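Putative epimerase (Burkholderia cenocepacia, PDB 4LW8) is a putative NAD(P)-dependent epimerase of the epimerase/dehydratase family, probably acting on nucleotide sugars in the biosynthesis of the lipopolysaccharide O-antigen. Local coordinates at residues D176-Y188 with L237-C250. Residues are numbered along the deposited sequence; the frame is centred on the assembly and turned at random.
Sequences DRLPIVIARPFNY and LIEAAPAGETFNVC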
loop_
_atom_site.group_PDB
_atom_site.type_symbol
_atom_site.label_atom_id
_atom_site.label_comp_id
_atom_site.label_asym_id
_atom_site.label_seq_id
_atom_site.Cartn_x
_atom_site.Cartn_y
_atom_site.Cartn_z
ATOM N N ASP A 176 -14.303 -9.945 6.340
ATOM C CA ASP A 176 -15.307 -11.013 6.416
ATOM C C ASP A 176 -15.134 -11.857 7.684
ATOM O O ASP A 176 -16.005 -12.652 8.034
ATOM C CB ASP A 176 -15.238 -11.912 5.170
ATOM C CG ASP A 176 -13.828 -12.474 4.921
ATOM O OD1 ASP A 176 -12.835 -11.837 5.359
ATOM O OD2 ASP A 176 -13.711 -13.553 4.292
ATOM N N ARG A 177 -14.005 -11.690 8.364
ATOM C CA ARG A 177 -13.689 -12.525 9.521
ATOM C C ARG A 177 -13.631 -11.737 10.826
ATOM O O ARG A 177 -13.833 -12.301 11.898
ATOM C CB ARG A 177 -12.364 -13.265 9.284
ATOM C CG ARG A 177 -12.536 -14.522 8.403
ATOM C CD ARG A 177 -11.252 -14.899 7.668
ATOM N NE ARG A 177 -10.928 -13.963 6.591
ATOM C CZ ARG A 177 -9.894 -14.098 5.763
ATOM N NH1 ARG A 177 -9.063 -15.128 5.898
ATOM N NH2 ARG A 177 -9.684 -13.201 4.805
ATOM N N LEU A 178 -13.388 -10.432 10.737
ATOM C CA LEU A 178 -13.182 -9.616 11.934
ATOM C C LEU A 178 -13.876 -8.259 11.827
ATOM O O LEU A 178 -13.920 -7.672 10.751
ATOM C CB LEU A 178 -11.679 -9.406 12.191
ATOM C CG LEU A 178 -10.753 -10.594 12.509
ATOM C CD1 LEU A 178 -9.279 -10.128 12.448
ATOM C CD2 LEU A 178 -11.053 -11.160 13.884
ATOM N N PRO A 179 -14.398 -7.750 12.954
ATOM C CA PRO A 179 -14.982 -6.401 12.994
ATOM C C PRO A 179 -13.900 -5.337 13.136
ATOM O O PRO A 179 -13.428 -5.068 14.241
ATOM C CB PRO A 179 -15.875 -6.441 14.223
ATOM C CG PRO A 179 -15.212 -7.446 15.128
ATOM C CD PRO A 179 -14.558 -8.464 14.235
ATOM N N ILE A 180 -13.526 -4.728 12.018
ATOM C CA ILE A 180 -12.319 -3.903 11.968
ATOM C C ILE A 180 -12.661 -2.432 11.806
ATOM O O ILE A 180 -13.379 -2.052 10.885
ATOM C CB ILE A 180 -11.384 -4.346 10.810
ATOM C CG1 ILE A 180 -10.869 -5.762 11.076
ATOM C CG2 ILE A 180 -10.191 -3.358 10.632
ATOM C CD1 ILE A 180 -10.154 -6.409 9.888
ATOM N N VAL A 181 -12.147 -1.616 12.720
ATOM C CA VAL A 181 -12.332 -0.173 12.696
ATOM C C VAL A 181 -10.969 0.457 12.502
ATOM O O VAL A 181 -9.997 0.042 13.143
ATOM C CB VAL A 181 -12.985 0.337 13.995
ATOM C CG1 VAL A 181 -13.286 1.820 13.897
ATOM C CG2 VAL A 181 -14.273 -0.443 14.257
ATOM N N ILE A 182 -10.889 1.434 11.600
ATOM C CA ILE A 182 -9.614 2.079 11.316
ATOM C C ILE A 182 -9.638 3.527 11.818
ATOM O O ILE A 182 -10.561 4.285 11.515
ATOM C CB ILE A 182 -9.268 2.043 9.793
ATOM C CG1 ILE A 182 -9.109 0.589 9.297
ATOM C CG2 ILE A 182 -7.994 2.847 9.539
ATOM C CD1 ILE A 182 -9.041 0.428 7.779
ATOM N N ALA A 183 -8.632 3.904 12.605
ATOM C CA ALA A 183 -8.522 5.277 13.053
ATOM C C ALA A 183 -7.413 5.989 12.276
ATOM O O ALA A 183 -6.354 5.405 12.018
ATOM C CB ALA A 183 -8.277 5.331 14.572
ATOM N N ARG A 184 -7.680 7.216 11.829
ATOM C CA ARG A 184 -6.633 8.061 11.246
ATOM C C ARG A 184 -6.378 9.270 12.138
ATOM O O ARG A 184 -6.935 10.341 11.897
ATOM C CB ARG A 184 -6.996 8.534 9.831
ATOM C CG ARG A 184 -6.939 7.461 8.766
ATOM C CD ARG A 184 -7.569 7.948 7.468
ATOM N NE ARG A 184 -7.473 6.940 6.422
ATOM C CZ ARG A 184 -8.089 7.022 5.245
ATOM N NH1 ARG A 184 -8.841 8.077 4.960
ATOM N NH2 ARG A 184 -7.951 6.040 4.359
ATOM N N PRO A 185 -5.556 9.099 13.184
ATOM C CA PRO A 185 -5.277 10.227 14.080
ATOM C C PRO A 185 -4.490 11.316 13.385
ATOM O O PRO A 185 -3.564 11.033 12.614
ATOM C CB PRO A 185 -4.433 9.592 15.202
ATOM C CG PRO A 185 -3.756 8.397 14.520
ATOM C CD PRO A 185 -4.845 7.867 13.603
ATOM N N PHE A 186 -4.851 12.558 13.642
ATOM C CA PHE A 186 -3.976 13.663 13.257
ATOM C C PHE A 186 -2.896 13.789 14.334
ATOM O O PHE A 186 -2.799 12.905 15.184
ATOM C CB PHE A 186 -4.784 14.951 13.057
ATOM C CG PHE A 186 -5.499 14.997 11.732
ATOM C CD1 PHE A 186 -6.498 14.072 11.437
ATOM C CD2 PHE A 186 -5.123 15.919 10.750
ATOM C CE1 PHE A 186 -7.142 14.081 10.203
ATOM C CE2 PHE A 186 -5.764 15.937 9.497
ATOM C CZ PHE A 186 -6.776 15.018 9.227
ATOM N N ASN A 187 -2.078 14.840 14.293
ATOM C CA ASN A 187 -1.001 15.011 15.277
ATOM C C ASN A 187 -1.516 15.044 16.697
ATOM O O ASN A 187 -2.487 15.739 16.999
ATOM C CB ASN A 187 -0.214 16.306 15.022
ATOM C CG ASN A 187 0.143 16.476 13.562
ATOM O OD1 ASN A 187 1.129 15.916 13.096
ATOM N ND2 ASN A 187 -0.684 17.217 12.821
ATOM N N TYR A 188 -0.845 14.324 17.586
ATOM C CA TYR A 188 -1.215 14.399 18.985
ATOM C C TYR A 188 0.000 14.219 19.866
ATOM O O TYR A 188 1.031 13.674 19.444
ATOM C CB TYR A 188 -2.301 13.370 19.326
ATOM C CG TYR A 188 -1.905 11.906 19.190
ATOM C CD1 TYR A 188 -1.412 11.195 20.284
ATOM C CD2 TYR A 188 -2.056 11.226 17.980
ATOM C CE1 TYR A 188 -1.069 9.850 20.178
ATOM C CE2 TYR A 188 -1.716 9.886 17.863
ATOM C CZ TYR A 188 -1.225 9.201 18.968
ATOM O OH TYR A 188 -0.897 7.868 18.859
ATOM N N LEU A 237 -14.730 4.190 19.856
ATOM C CA LEU A 237 -14.777 3.371 18.647
ATOM C C LEU A 237 -14.836 1.877 18.975
ATOM O O LEU A 237 -15.517 1.105 18.299
ATOM C CB LEU A 237 -13.581 3.669 17.749
ATOM C CG LEU A 237 -13.648 5.064 17.112
ATOM C CD1 LEU A 237 -12.354 5.348 16.365
ATOM C CD2 LEU A 237 -14.857 5.171 16.181
ATOM N N ILE A 238 -14.097 1.471 19.996
ATOM C CA ILE A 238 -14.178 0.102 20.490
ATOM C C ILE A 238 -15.622 -0.228 20.926
ATOM O O ILE A 238 -16.199 -1.227 20.496
ATOM C CB ILE A 238 -13.198 -0.116 21.674
ATOM C CG1 ILE A 238 -11.746 -0.167 21.171
ATOM C CG2 ILE A 238 -13.568 -1.357 22.468
ATOM C CD1 ILE A 238 -11.433 -1.330 20.237
ATOM N N GLU A 239 -16.218 0.641 21.740
ATOM C CA GLU A 239 -17.541 0.370 22.310
ATOM C C GLU A 239 -18.623 0.318 21.227
ATOM O O GLU A 239 -19.528 -0.514 21.282
ATOM C CB GLU A 239 -17.905 1.441 23.340
ATOM C CG GLU A 239 -17.023 1.435 24.563
ATOM C CD GLU A 239 -17.227 2.650 25.459
ATOM O OE1 GLU A 239 -17.750 3.692 24.988
ATOM O OE2 GLU A 239 -16.843 2.555 26.643
ATOM N N ALA A 240 -18.522 1.201 20.238
ATOM C CA ALA A 240 -19.510 1.247 19.162
ATOM C C ALA A 240 -19.234 0.183 18.104
ATOM O O ALA A 240 -20.147 -0.258 17.411
ATOM C CB ALA A 240 -19.536 2.635 18.523
ATOM N N ALA A 241 -17.974 -0.240 18.002
ATOM C CA ALA A 241 -17.553 -1.238 17.010
ATOM C C ALA A 241 -18.151 -1.084 15.591
ATOM O O ALA A 241 -18.753 -2.028 15.068
ATOM C CB ALA A 241 -17.871 -2.625 17.537
ATOM N N PRO A 242 -17.981 0.091 14.952
ATOM C CA PRO A 242 -18.535 0.217 13.593
ATOM C C PRO A 242 -17.656 -0.454 12.530
ATOM O O PRO A 242 -16.917 0.218 11.812
ATOM C CB PRO A 242 -18.591 1.725 13.379
ATOM C CG PRO A 242 -17.506 2.258 14.260
ATOM C CD PRO A 242 -17.356 1.340 15.417
ATOM N N ALA A 243 -17.789 -1.767 12.410
ATOM C CA ALA A 243 -16.976 -2.583 11.522
ATOM C C ALA A 243 -16.959 -2.043 10.092
ATOM O O ALA A 243 -17.991 -1.656 9.568
ATOM C CB ALA A 243 -17.497 -4.029 11.539
ATOM N N GLY A 244 -15.778 -1.999 9.479
ATOM C CA GLY A 244 -15.660 -1.608 8.083
ATOM C C GLY A 244 -15.497 -0.117 7.854
ATOM O O GLY A 244 -15.388 0.334 6.712
ATOM N N GLU A 245 -15.470 0.652 8.936
ATOM C CA GLU A 245 -15.472 2.112 8.835
ATOM C C GLU A 245 -14.144 2.744 9.265
ATOM O O GLU A 245 -13.505 2.275 10.212
ATOM C CB GLU A 245 -16.624 2.676 9.676
ATOM C CG GLU A 245 -17.993 2.263 9.163
ATOM C CD GLU A 245 -18.238 2.771 7.746
ATOM O OE1 GLU A 245 -17.922 3.947 7.498
ATOM O OE2 GLU A 245 -18.711 2.000 6.879
ATOM N N THR A 246 -13.753 3.812 8.568
ATOM C CA THR A 246 -12.527 4.562 8.847
ATOM C C THR A 246 -12.873 5.932 9.432
ATOM O O THR A 246 -13.803 6.580 8.965
ATOM C CB THR A 246 -11.683 4.740 7.568
ATOM O OG1 THR A 246 -11.240 3.462 7.101
ATOM C CG2 THR A 246 -10.474 5.637 7.810
ATOM N N PHE A 247 -12.142 6.366 10.457
ATOM C CA PHE A 247 -12.467 7.625 11.138
ATOM C C PHE A 247 -11.249 8.516 11.370
ATOM O O PHE A 247 -10.256 8.070 11.948
ATOM C CB PHE A 247 -13.116 7.357 12.504
ATOM C CG PHE A 247 -14.427 6.621 12.439
ATOM C CD1 PHE A 247 -14.461 5.242 12.447
ATOM C CD2 PHE A 247 -15.622 7.314 12.402
ATOM C CE1 PHE A 247 -15.671 4.564 12.390
ATOM C CE2 PHE A 247 -16.838 6.650 12.345
ATOM C CZ PHE A 247 -16.865 5.274 12.336
ATOM N N ASN A 248 -11.325 9.765 10.925
ATOM C CA ASN A 248 -10.406 10.789 11.417
ATOM C C ASN A 248 -10.549 10.917 12.935
ATOM O O ASN A 248 -11.666 10.881 13.466
ATOM C CB ASN A 248 -10.695 12.149 10.771
ATOM C CG ASN A 248 -10.312 12.205 9.308
ATOM O OD1 ASN A 248 -9.533 11.379 8.818
ATOM N ND2 ASN A 248 -10.858 13.185 8.598
ATOM N N VAL A 249 -9.431 11.069 13.632
ATOM C CA VAL A 249 -9.457 11.460 15.044
ATOM C C VAL A 249 -8.596 12.714 15.152
ATOM O O VAL A 249 -7.398 12.676 14.872
ATOM C CB VAL A 249 -8.960 10.328 15.984
ATOM C CG1 VAL A 249 -8.957 10.783 17.445
ATOM C CG2 VAL A 249 -9.852 9.091 15.828
ATOM N N CYS A 250 -9.225 13.834 15.500
ATOM C CA CYS A 250 -8.578 15.153 15.408
ATOM C C CYS A 250 -9.345 16.185 16.224
ATOM O O CYS A 250 -10.472 15.925 16.643
ATOM C CB CYS A 250 -8.490 15.609 13.956
ATOM S SG CYS A 250 -10.097 15.594 13.130
#
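At one edge of the Rossmann-type sheet of this putative epimerase, I182 to P185 pair in parallel with T246 to V249. Six backbone hydrogen bonds join the segments, beginning in the type II turn P242–E245, where G244 N donates to I180 O (2.8 Å), and ending with F186 N on V249 O.

On the face bearing I182, R184, T246 and N248, the T246 methyl CG2 lies over one face of the R184 guanidinium, 3.6 Å from NE, while T246 OG1 packs against I182 CB. On the opposite face, with A183 and V249, V181 CG1 (trans to the backbone N, chi1 -175°) meets F247 CD1 at 3.9 Å; V181 CG2 touches P242 CD at 3.7 Å. Farther along, the F186 ring brings its edge to the N248 amide, CE1 to CG 3.8 Å, with the planes nearly perpendicular (86°), and C250 SG sits obliquely 4.8 Å from the ring centroid. N248 OD1 is hydrogen-bonded to Y140 OH.

Strand 130-134 hydrogen-bonds to strand 180-189 on the side opposite strand 246-249. L237 of helix 227-240 packs against V181 and A183, whereas R184 extends from the other face to a salt bridge with E168 of helix 159-172.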